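Side-chain contact in aminoglycoside acetyltransferase meta-AAC0020 (PDB 5F47), which probably transfers an acetyl group from acetyl-coenzyme A to aminoglycoside antibiotics, as a resistance enzyme of the GNAT family: residues Y133-D136 with F137-T141. Numbering follows the deposited sequence. Where two conformers were deposited one is given.
Sequences YALD and FYRST
The carbonyl oxygen of Ala134 takes a hydrogen bond of 2.9 Å from the backbone N of Tyr138 to Ala134 O, nearly straight at 165°, and is also touched by the ring of that residue: Tyr138 CD2, an aromatic carbon, lies 3.2 Å from Ala134 O, the oxygen standing obliquely to the ring. One residue on, Leu135 O accepts from Arg139 N at 3.0 Å and is flanked by the start of the arginine side chain, whose CG and CD both pass close by. With CG turned beside the backbone N (chi1 -72°) and the chain extended beyond it, Arg139 runs alongside Leu135 and lays one guanidinium face over Leu135 CB, which is 3.7 Å from Arg139 NH1. Its NH2 forms a salt bridge with Glu146. The charges of Asp136 and Arg139 do not touch directly; a water in the guanidinium plane accepts from Arg139 NH1 at 2.9 Å and donates to Asp136 OD1. These pairs belong to the short helix 132-138 of the GNAT fold, which follows strand 122-128 and rests on it through Ala134, Leu135 and Tyr138. In the type I turn from Tyr138 to Thr141, Tyr138 O accepts twice from Thr141, from its backbone N at 3.1 Å and, on a lone pair, from Thr141 OG1 at 2.7 Å. Thr141 OG1 is also hydrogen-bonded to Tyr154 of the second subunit, whose Val150 packs on Leu135.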
loop_
_atom_site.group_PDB
_atom_site.type_symbol
_atom_site.label_atom_id
_atom_site.label_comp_id
_atom_site.label_asym_id
_atom_site.label_seq_id
_atom_site.Cartn_x
_atom_site.Cartn_y
_atom_site.Cartn_z
ATOM N N TYR B 133 -11.149 -4.104 -18.174
ATOM C CA TYR B 133 -9.956 -3.849 -18.976
ATOM C C TYR B 133 -8.691 -4.107 -18.162
ATOM O O TYR B 133 -7.760 -4.757 -18.640
ATOM C CB TYR B 133 -9.944 -2.416 -19.524
ATOM C CG TYR B 133 -8.627 -2.051 -20.193
ATOM C CD1 TYR B 133 -8.399 -2.337 -21.537
ATOM C CD2 TYR B 133 -7.603 -1.438 -19.474
ATOM C CE1 TYR B 133 -7.194 -2.016 -22.143
ATOM C CE2 TYR B 133 -6.399 -1.117 -20.072
ATOM C CZ TYR B 133 -6.200 -1.404 -21.404
ATOM O OH TYR B 133 -4.997 -1.076 -21.987
ATOM N N ALA B 134 -8.653 -3.588 -16.944
ATOM C CA ALA B 134 -7.460 -3.715 -16.121
ATOM C C ALA B 134 -7.230 -5.161 -15.712
ATOM O O ALA B 134 -6.083 -5.633 -15.670
ATOM C CB ALA B 134 -7.566 -2.829 -14.898
ATOM N N LEU B 135 -8.315 -5.874 -15.423
ATOM C CA LEU B 135 -8.191 -7.268 -15.011
ATOM C C LEU B 135 -7.615 -8.117 -16.138
ATOM O O LEU B 135 -6.721 -8.940 -15.910
ATOM C CB LEU B 135 -9.546 -7.828 -14.582
ATOM C CG LEU B 135 -10.142 -7.206 -13.318
ATOM C CD1 LEU B 135 -11.539 -7.748 -13.070
ATOM C CD2 LEU B 135 -9.252 -7.494 -12.128
ATOM N N ASP B 136 -8.108 -7.922 -17.356
ATOM C CA ASP B 136 -7.582 -8.707 -18.455
ATOM C C ASP B 136 -6.119 -8.353 -18.665
ATOM O O ASP B 136 -5.316 -9.224 -18.983
ATOM C CB ASP B 136 -8.392 -8.491 -19.732
ATOM C CG ASP B 136 -8.426 -9.736 -20.606
ATOM O OD1 ASP B 136 -8.746 -10.831 -20.081
ATOM O OD2 ASP B 136 -8.123 -9.625 -21.811
ATOM N N PHE B 137 -5.761 -7.090 -18.453
ATOM C CA PHE B 137 -4.367 -6.681 -18.583
ATOM C C PHE B 137 -3.466 -7.387 -17.566
ATOM O O PHE B 137 -2.454 -8.002 -17.950
ATOM C CB PHE B 137 -4.193 -5.161 -18.420
ATOM C CG PHE B 137 -2.748 -4.766 -18.287
ATOM C CD1 PHE B 137 -1.914 -4.765 -19.409
ATOM C CD2 PHE B 137 -2.198 -4.519 -17.035
ATOM C CE1 PHE B 137 -0.574 -4.462 -19.283
ATOM C CE2 PHE B 137 -0.858 -4.230 -16.914
ATOM C CZ PHE B 137 -0.049 -4.194 -18.023
ATOM N N TYR B 138 -3.807 -7.312 -16.282
ATOM C CA TYR B 138 -2.906 -7.891 -15.287
ATOM C C TYR B 138 -2.808 -9.408 -15.459
ATOM O O TYR B 138 -1.744 -9.990 -15.255
ATOM C CB TYR B 138 -3.331 -7.524 -13.862
ATOM C CG TYR B 138 -3.017 -6.078 -13.545
ATOM C CD1 TYR B 138 -1.706 -5.625 -13.502
ATOM C CD2 TYR B 138 -4.029 -5.167 -13.301
ATOM C CE1 TYR B 138 -1.407 -4.304 -13.232
ATOM C CE2 TYR B 138 -3.735 -3.833 -13.033
ATOM C CZ TYR B 138 -2.421 -3.415 -13.008
ATOM O OH TYR B 138 -2.107 -2.096 -12.729
ATOM N N ARG B 139 -3.890 -10.036 -15.893
ATOM C CA ARG B 139 -3.871 -11.484 -16.076
ATOM C C ARG B 139 -3.005 -11.893 -17.254
ATOM O O ARG B 139 -2.718 -13.081 -17.412
ATOM C CB ARG B 139 -5.295 -11.999 -16.231
ATOM C CG ARG B 139 -6.037 -11.947 -14.913
ATOM C CD ARG B 139 -7.545 -12.055 -15.078
ATOM N NE ARG B 139 -8.194 -12.096 -13.763
ATOM C CZ ARG B 139 -9.470 -11.815 -13.530
ATOM N NH1 ARG B 139 -10.268 -11.430 -14.521
ATOM N NH2 ARG B 139 -9.954 -11.903 -12.290
ATOM N N SER B 140 -2.561 -10.921 -18.048
ATOM C CA SER B 140 -1.691 -11.186 -19.196
ATOM C C SER B 140 -0.212 -10.933 -18.895
ATOM O O SER B 140 0.635 -11.006 -19.794
ATOM C CB SER B 140 -2.115 -10.327 -20.394
ATOM O OG SER B 140 -1.656 -8.988 -20.264
ATOM N N THR B 141 0.102 -10.628 -17.637
ATOM C CA THR B 141 1.473 -10.296 -17.238
ATOM C C THR B 141 2.144 -11.413 -16.443
ATOM O O THR B 141 3.169 -11.195 -15.816
ATOM C CB THR B 141 1.514 -8.996 -16.394
ATOM O OG1 THR B 141 0.782 -9.190 -15.172
ATOM C CG2 THR B 141 0.909 -7.829 -17.188
HETATM O O HOH W 1 -10.048 -11.201 -17.370
#